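Local atomic coordinates of cell division control protein 45 cdc45 putative (PDB entry 6CC2), a protein that probably serves in DNA replication as the Cdc45 subunit of the replicative helicase, working together with the MCM and GINS proteins. Residues S30-A35 with V208-I213; D107-F112 with E176-S181; W265-S270 with S304-S309. All blocks are in the same frame, centred on the assembly; numbering follows the deposited sequence.

Interaction 1: residues S30-A35 with V208-I213; sequences SPTVDA and VCDQYI
The carboxylate of Asp210 lies flat against the first turn of helix 33-48, turning one face to Val33 and Asp34. Val33 CB sits on that face almost directly over Asp210 CG, 3.5 Å away. From the same side Asp34 N donates fairly straight to Asp210 OD2 at 3.0 Å, 47° out of the carboxylate plane. Also on this side, beside OD1 and toward OD2, a water donates to Asp210 OD1 at 2.6 Å and accepts from Val33 N, so OD2 is held directly by Asp34 N and OD1 through the water by Val33 N. Asp210 can extend this far because CG stands anti to its backbone N (chi1 176°). An acidic side chain suits a helix start, whose amides would probably favour its charged form. The second flat pair crosses obliquely: Asp34 OD2 touches Gln211 CG at 3.9 Å, carboxylate and amide planes 41° apart. Asp34 OD1 is bonded to Ser181 OG and Gly183 N, and OD2 to Val182 N, at the start of helix 182-192, while Gln211 NE2 is held by Ser179 O. Thr32 is the N-cap: its short side chain brings OG1 to Ala35 N, three residues on, and OG1 also bonds Asp84. Here strand 24-29 gives way to its helix, a corner that probably corresponds to the first motif of the RecJ-like DHH phosphoesterases, with Asp34 the one acidic residue in segment 30-35.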
# COMPACT_ATOMS: atom_id res chain seq x y z
N SER A 30 -7.41 -1.65 8.46
CA SER A 30 -6.63 -0.46 8.10
C SER A 30 -6.44 -0.39 6.58
O SER A 30 -6.64 -1.38 5.87
CB SER A 30 -5.31 -0.50 8.84
OG SER A 30 -4.52 -1.58 8.41
N PRO A 31 -6.06 0.79 6.05
CA PRO A 31 -6.16 1.01 4.59
C PRO A 31 -4.96 0.52 3.78
O PRO A 31 -4.19 1.29 3.20
CB PRO A 31 -6.31 2.53 4.48
CG PRO A 31 -6.27 3.08 5.88
CD PRO A 31 -5.76 2.03 6.79
N THR A 32 -4.79 -0.80 3.73
CA THR A 32 -3.81 -1.41 2.82
C THR A 32 -4.50 -2.53 2.05
O THR A 32 -5.47 -3.12 2.52
CB THR A 32 -2.60 -1.99 3.58
OG1 THR A 32 -2.94 -3.17 4.27
CG2 THR A 32 -2.03 -0.95 4.58
N VAL A 33 -3.99 -2.81 0.85
CA VAL A 33 -4.55 -3.91 0.07
C VAL A 33 -4.35 -5.22 0.80
O VAL A 33 -5.21 -6.11 0.78
CB VAL A 33 -3.92 -3.94 -1.33
CG1 VAL A 33 -4.38 -5.19 -2.09
CG2 VAL A 33 -4.28 -2.67 -2.11
N ASP A 34 -3.18 -5.39 1.44
CA ASP A 34 -2.92 -6.59 2.25
C ASP A 34 -3.98 -6.79 3.32
O ASP A 34 -4.44 -7.91 3.56
CB ASP A 34 -1.52 -6.46 2.88
CG ASP A 34 -0.97 -7.77 3.41
OD1 ASP A 34 -1.39 -8.89 3.00
OD2 ASP A 34 -0.05 -7.68 4.25
N ALA A 35 -4.40 -5.71 3.97
CA ALA A 35 -5.45 -5.81 4.97
C ALA A 35 -6.77 -6.27 4.35
O ALA A 35 -7.47 -7.09 4.94
CB ALA A 35 -5.64 -4.47 5.69
N VAL A 208 1.03 -9.88 -0.77
CA VAL A 208 2.47 -9.73 -0.68
C VAL A 208 3.00 -8.81 -1.78
O VAL A 208 3.96 -8.09 -1.57
CB VAL A 208 3.19 -11.08 -0.67
CG1 VAL A 208 3.13 -11.76 -2.01
CG2 VAL A 208 4.65 -10.89 -0.23
N CYS A 209 2.37 -8.82 -2.96
CA CYS A 209 2.70 -7.82 -3.96
C CYS A 209 2.45 -6.41 -3.43
O CYS A 209 3.25 -5.49 -3.68
CB CYS A 209 1.88 -8.04 -5.23
SG CYS A 209 2.39 -9.47 -6.18
N ASP A 210 1.34 -6.21 -2.70
CA ASP A 210 1.08 -4.91 -2.07
C ASP A 210 2.22 -4.51 -1.14
O ASP A 210 2.68 -3.36 -1.15
CB ASP A 210 -0.25 -4.95 -1.32
CG ASP A 210 -0.54 -3.66 -0.57
OD1 ASP A 210 -0.47 -2.58 -1.21
OD2 ASP A 210 -0.86 -3.71 0.66
N GLN A 211 2.67 -5.45 -0.30
CA GLN A 211 3.81 -5.13 0.58
C GLN A 211 5.02 -4.67 -0.22
O GLN A 211 5.73 -3.73 0.18
CB GLN A 211 4.20 -6.34 1.41
CG GLN A 211 3.27 -6.66 2.55
CD GLN A 211 3.88 -7.74 3.42
OE1 GLN A 211 4.24 -8.81 2.93
NE2 GLN A 211 4.05 -7.44 4.71
N TYR A 212 5.33 -5.34 -1.32
CA TYR A 212 6.53 -4.99 -2.08
C TYR A 212 6.34 -3.65 -2.79
O TYR A 212 7.22 -2.78 -2.74
CB TYR A 212 6.86 -6.11 -3.09
CG TYR A 212 8.09 -5.86 -3.91
CD1 TYR A 212 9.38 -5.93 -3.34
CD2 TYR A 212 7.99 -5.54 -5.26
CE1 TYR A 212 10.51 -5.70 -4.10
CE2 TYR A 212 9.13 -5.32 -6.03
CZ TYR A 212 10.38 -5.39 -5.45
OH TYR A 212 11.50 -5.15 -6.21
N ILE A 213 5.19 -3.45 -3.46
CA ILE A 213 4.89 -2.16 -4.07
C ILE A 213 5.00 -1.03 -3.06
O ILE A 213 5.48 0.07 -3.37
CB ILE A 213 3.48 -2.19 -4.70
CG1 ILE A 213 3.48 -3.09 -5.92
CG2 ILE A 213 3.02 -0.79 -5.06
CD1 ILE A 213 2.06 -3.46 -6.43
O HOH W 1 -1.89 -0.75 -0.01

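Interaction 2: residues D107-F112 with E176-S181; sequences DSHRPF and EFYSES. With EDO (1,2-ethanediol), chain E.
Arg110 O is gripped by two successive amides, Glu176 N at 2.6 Å and Phe177 N, a classic beta bulge. Arg110 N donates to Phe177 O, and Ser179 N to Ser108 O, completing a short antiparallel ladder. On one face His109 and Tyr178, a non-hydrogen-bonded pair, run side by side with ring planes 49° apart; a water joins His109 NE2 to Tyr178 OH. His109 ND1 meets the syn lone pair of Asp107 OD1 at 2.7 Å, which helps fix the imidazole's rotation; His109 N donates to the same oxygen from above the carboxylate plane, an Asx turn. Asp107-Ser108-His109 probably stands where the DHH motif of RecJ-like relatives lies. On the opposite face Arg110 CB rests over the Phe177 ring, 3.8 Å from its centroid, a CH-pi contact. Arg110 bends at CD (chi2 -74°), its planar guanidinium lying between Phe112 CZ and Ser179 CB, one over each face, and NH2 donating to Asp107 O and His109 O. An ethanediol donates through O2 to Tyr178 O. The ribbon follows strand 102-106; its strand 177-178 leads through Ser181, the N-cap, into helix 182-192, while Ser108 and Ser181 pack on Gln211 of helix 199-213.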
# COMPACT_ATOMS: atom_id res chain seq x y z
N ASP A 107 -1.30 -8.30 12.44
CA ASP A 107 -0.63 -7.04 12.08
C ASP A 107 0.78 -7.37 11.62
O ASP A 107 1.48 -8.17 12.25
CB ASP A 107 -0.62 -6.09 13.28
CG ASP A 107 -0.12 -4.71 12.96
OD1 ASP A 107 0.34 -4.48 11.81
OD2 ASP A 107 -0.17 -3.83 13.85
N SER A 108 1.21 -6.75 10.52
CA SER A 108 2.54 -7.00 9.99
C SER A 108 3.63 -6.13 10.63
O SER A 108 4.81 -6.41 10.42
CB SER A 108 2.56 -6.77 8.47
OG SER A 108 2.33 -5.40 8.16
N HIS A 109 3.26 -5.10 11.39
CA HIS A 109 4.25 -4.28 12.07
C HIS A 109 5.01 -5.08 13.13
O HIS A 109 4.43 -5.93 13.80
CB HIS A 109 3.58 -3.09 12.76
CG HIS A 109 2.98 -2.09 11.81
ND1 HIS A 109 1.70 -2.22 11.30
CD2 HIS A 109 3.49 -0.95 11.29
CE1 HIS A 109 1.45 -1.20 10.50
NE2 HIS A 109 2.51 -0.41 10.48
N ARG A 110 6.30 -4.79 13.27
CA ARG A 110 7.12 -5.38 14.33
C ARG A 110 8.06 -4.31 14.87
O ARG A 110 8.40 -3.36 14.15
CB ARG A 110 7.96 -6.56 13.83
CG ARG A 110 7.16 -7.75 13.32
CD ARG A 110 6.53 -8.53 14.47
NE ARG A 110 6.00 -9.80 13.97
CZ ARG A 110 4.86 -9.92 13.29
NH1 ARG A 110 4.48 -11.10 12.84
NH2 ARG A 110 4.13 -8.84 13.03
N PRO A 111 8.50 -4.43 16.13
CA PRO A 111 8.09 -5.44 17.13
C PRO A 111 6.67 -5.21 17.65
O PRO A 111 6.14 -4.11 17.56
CB PRO A 111 9.10 -5.27 18.25
CG PRO A 111 9.53 -3.84 18.15
CD PRO A 111 9.56 -3.56 16.67
N PHE A 112 6.06 -6.26 18.20
CA PHE A 112 4.82 -6.09 18.94
C PHE A 112 5.06 -5.25 20.20
O PHE A 112 6.14 -5.29 20.80
CB PHE A 112 4.26 -7.44 19.32
CG PHE A 112 3.79 -8.28 18.17
CD1 PHE A 112 2.94 -7.75 17.20
CD2 PHE A 112 4.17 -9.60 18.07
CE1 PHE A 112 2.50 -8.53 16.15
CE2 PHE A 112 3.73 -10.39 17.02
CZ PHE A 112 2.90 -9.86 16.06
N GLU A 176 9.05 -0.85 14.05
CA GLU A 176 10.33 -0.53 13.44
C GLU A 176 10.52 -1.16 12.07
O GLU A 176 11.41 -0.74 11.34
CB GLU A 176 11.51 -0.96 14.34
CG GLU A 176 11.56 -0.26 15.68
CD GLU A 176 12.71 -0.74 16.56
OE1 GLU A 176 13.66 -1.36 16.02
OE2 GLU A 176 12.66 -0.51 17.78
N PHE A 177 9.73 -2.16 11.70
CA PHE A 177 9.85 -2.79 10.39
C PHE A 177 8.59 -3.60 10.16
O PHE A 177 7.70 -3.65 11.01
CB PHE A 177 11.11 -3.65 10.29
CG PHE A 177 11.21 -4.72 11.33
CD1 PHE A 177 11.75 -4.44 12.56
CD2 PHE A 177 10.73 -5.99 11.08
CE1 PHE A 177 11.84 -5.41 13.53
CE2 PHE A 177 10.83 -6.97 12.06
CZ PHE A 177 11.37 -6.67 13.27
N TYR A 178 8.50 -4.22 8.97
CA TYR A 178 7.36 -5.00 8.56
C TYR A 178 7.76 -6.45 8.35
O TYR A 178 8.81 -6.74 7.76
CB TYR A 178 6.71 -4.46 7.27
CG TYR A 178 6.26 -3.03 7.38
CD1 TYR A 178 7.15 -1.98 7.17
CD2 TYR A 178 4.97 -2.73 7.70
CE1 TYR A 178 6.75 -0.68 7.30
CE2 TYR A 178 4.55 -1.41 7.81
CZ TYR A 178 5.45 -0.40 7.61
OH TYR A 178 5.04 0.92 7.72
N SER A 179 6.93 -7.35 8.87
CA SER A 179 7.14 -8.79 8.74
C SER A 179 6.05 -9.39 7.85
O SER A 179 5.57 -8.74 6.91
CB SER A 179 7.17 -9.42 10.12
OG SER A 179 7.62 -10.78 10.05
N GLU A 180 5.64 -10.61 8.17
CA GLU A 180 4.76 -11.38 7.29
C GLU A 180 3.47 -10.66 6.93
O GLU A 180 2.80 -10.04 7.77
CB GLU A 180 4.44 -12.72 7.95
CG GLU A 180 3.81 -13.74 7.05
CD GLU A 180 3.84 -15.12 7.67
OE1 GLU A 180 3.47 -15.23 8.86
OE2 GLU A 180 4.26 -16.07 6.98
N SER A 181 3.09 -10.78 5.66
CA SER A 181 1.82 -10.23 5.16
C SER A 181 0.65 -10.70 6.01
O SER A 181 0.62 -11.84 6.44
CB SER A 181 1.64 -10.69 3.70
OG SER A 181 0.32 -10.97 3.37
C1 EDO E . 11.94 -9.36 6.74
O1 EDO E . 11.76 -8.66 7.98
C2 EDO E . 10.58 -9.61 6.09
O2 EDO E . 9.92 -8.37 5.83
O HOH W 2 2.60 -10.59 10.47
O HOH W 3 2.51 1.28 8.23

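Interaction 3: residues W265-S270 with S304-S309; sequences WTLYDS and SQAQQS
Segments 265-270 and 304-309 run nearly antiparallel where Thr266 to Tyr268 face Ala306 to Ser309, the start of one helix meeting the end of another. Tyr268 N donates to Ala306 O at 2.9 Å, the direct hydrogen bond between them. A water accepts from Leu267 N and donates to Gln308 O at 2.7 Å, and another links Trp265 O to Ser309 OG. Thr266 is the N-cap: OG1, between the backbone N and the carbonyl carbon (chi1 70°), accepts from Asp269 N, which leaves the methyl CG2 to pack on Gln308 O at 3.3 Å. Tyr268 and Gln307 lie alongside, pointing the same way. Gln307 CG stands over the ring face in a CH-pi contact, 4.1 Å from the centroid, and NE2 is poised 3.4 Å above the ring centre, the amide plane almost perpendicular to the ring. A long side chain that ends in an amide suits an exposed residue that must also lie on a ring, while the phenol is fixed by Asp293. Small Ala306 lets Tyr268 CB approach its CB to 4.2 Å. Helix 288-298 backs Tyr268 and Ala306 through Ile296, Leu267 packs on Phe321 of helix 315-331, and Trp265 turns to helix 393-417.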
# COMPACT_ATOMS: atom_id res chain seq x y z
N TRP A 265 -0.78 -1.15 -20.44
CA TRP A 265 -0.38 0.22 -20.73
C TRP A 265 0.40 0.20 -22.03
O TRP A 265 0.06 -0.56 -22.96
CB TRP A 265 0.45 0.77 -19.57
CG TRP A 265 0.44 2.24 -19.37
CD1 TRP A 265 -0.06 3.18 -20.20
CD2 TRP A 265 0.93 2.93 -18.21
NE1 TRP A 265 0.10 4.44 -19.64
CE2 TRP A 265 0.72 4.30 -18.42
CE3 TRP A 265 1.53 2.51 -17.02
CZ2 TRP A 265 1.07 5.27 -17.49
CZ3 TRP A 265 1.89 3.47 -16.10
CH2 TRP A 265 1.65 4.83 -16.34
N THR A 266 1.42 1.05 -22.12
CA THR A 266 2.35 1.10 -23.25
C THR A 266 3.77 0.98 -22.70
O THR A 266 4.03 1.34 -21.56
CB THR A 266 2.26 2.39 -24.06
OG1 THR A 266 2.77 3.50 -23.28
CG2 THR A 266 0.82 2.71 -24.49
N LEU A 267 4.69 0.49 -23.54
CA LEU A 267 6.08 0.42 -23.11
C LEU A 267 6.59 1.79 -22.71
O LEU A 267 7.22 1.96 -21.66
CB LEU A 267 6.94 -0.16 -24.22
CG LEU A 267 8.46 -0.04 -24.00
CD1 LEU A 267 8.88 -0.74 -22.73
CD2 LEU A 267 9.22 -0.60 -25.22
N TYR A 268 6.30 2.80 -23.54
CA TYR A 268 6.81 4.14 -23.33
C TYR A 268 6.41 4.69 -21.97
O TYR A 268 7.26 5.15 -21.20
CB TYR A 268 6.29 5.04 -24.45
CG TYR A 268 6.87 6.43 -24.50
CD1 TYR A 268 8.04 6.69 -25.22
CD2 TYR A 268 6.25 7.47 -23.86
CE1 TYR A 268 8.57 7.96 -25.30
CE2 TYR A 268 6.78 8.76 -23.92
CZ TYR A 268 7.94 8.99 -24.64
OH TYR A 268 8.46 10.25 -24.70
N ASP A 269 5.12 4.64 -21.66
CA ASP A 269 4.63 5.26 -20.44
C ASP A 269 4.82 4.37 -19.22
O ASP A 269 5.07 4.87 -18.13
CB ASP A 269 3.18 5.63 -20.61
CG ASP A 269 3.02 7.02 -21.23
OD1 ASP A 269 3.84 7.90 -20.89
OD2 ASP A 269 2.13 7.21 -22.07
N SER A 270 4.77 3.04 -19.39
CA SER A 270 5.03 2.18 -18.24
C SER A 270 6.46 2.38 -17.76
O SER A 270 6.72 2.52 -16.56
CB SER A 270 4.76 0.72 -18.61
OG SER A 270 5.07 -0.14 -17.52
N SER A 304 6.39 4.95 -32.63
CA SER A 304 5.09 4.43 -33.05
C SER A 304 4.82 3.05 -32.47
O SER A 304 3.66 2.67 -32.26
CB SER A 304 5.01 4.37 -34.58
OG SER A 304 5.96 3.46 -35.08
N GLN A 305 5.87 2.28 -32.21
CA GLN A 305 5.73 0.99 -31.54
C GLN A 305 5.72 1.13 -30.03
O GLN A 305 4.92 0.48 -29.35
CB GLN A 305 6.86 0.04 -31.98
CG GLN A 305 6.68 -0.53 -33.40
CD GLN A 305 5.60 -1.61 -33.47
OE1 GLN A 305 5.49 -2.47 -32.59
NE2 GLN A 305 4.80 -1.57 -34.53
N ALA A 306 6.61 1.96 -29.48
CA ALA A 306 6.73 2.06 -28.03
C ALA A 306 5.49 2.71 -27.42
O ALA A 306 5.19 2.48 -26.25
CB ALA A 306 7.97 2.87 -27.65
N GLN A 307 4.79 3.53 -28.19
CA GLN A 307 3.67 4.31 -27.66
C GLN A 307 2.29 3.72 -28.00
O GLN A 307 1.28 4.30 -27.61
CB GLN A 307 3.75 5.75 -28.17
CG GLN A 307 4.93 6.51 -27.60
CD GLN A 307 5.00 7.94 -28.10
OE1 GLN A 307 4.45 8.25 -29.14
NE2 GLN A 307 5.67 8.80 -27.35
N GLN A 308 2.24 2.60 -28.68
CA GLN A 308 0.96 1.90 -28.79
C GLN A 308 0.81 0.92 -27.64
O GLN A 308 1.75 0.67 -26.87
CB GLN A 308 0.83 1.20 -30.13
CG GLN A 308 1.73 0.01 -30.31
CD GLN A 308 1.54 -0.61 -31.69
OE1 GLN A 308 2.18 -0.21 -32.66
NE2 GLN A 308 0.64 -1.59 -31.77
N SER A 309 -0.40 0.39 -27.48
CA SER A 309 -0.67 -0.58 -26.43
C SER A 309 0.36 -1.72 -26.49
O SER A 309 0.67 -2.24 -27.56
CB SER A 309 -2.09 -1.14 -26.59
OG SER A 309 -2.21 -2.41 -25.98
O HOH W 4 -1.54 -2.91 -23.29
O HOH W 5 3.99 -0.63 -26.01

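Interactions 1 and 2 belong to one neighbourhood, their centres 12 Å apart, and they touch: Asp34 and Gln211 of interaction 1 bond to Ser181 and Ser179 of interaction 2. Along the chain both segments of interaction 2 fall between those of interaction 1. Together they tie the ends of strands 24-29 and 102-106 of the parallel sheet, the ribbon 109-110/177-178 and helix 199-213 into one unit, which probably corresponds to the DHH core of RecJ-like relatives. Interaction 3 stands apart from this unit: it comes later in the chain, in a helical region about 27 Å from interaction 1 and 38 Å from interaction 2, centre to centre, and lies across the chain's centre from interaction 2.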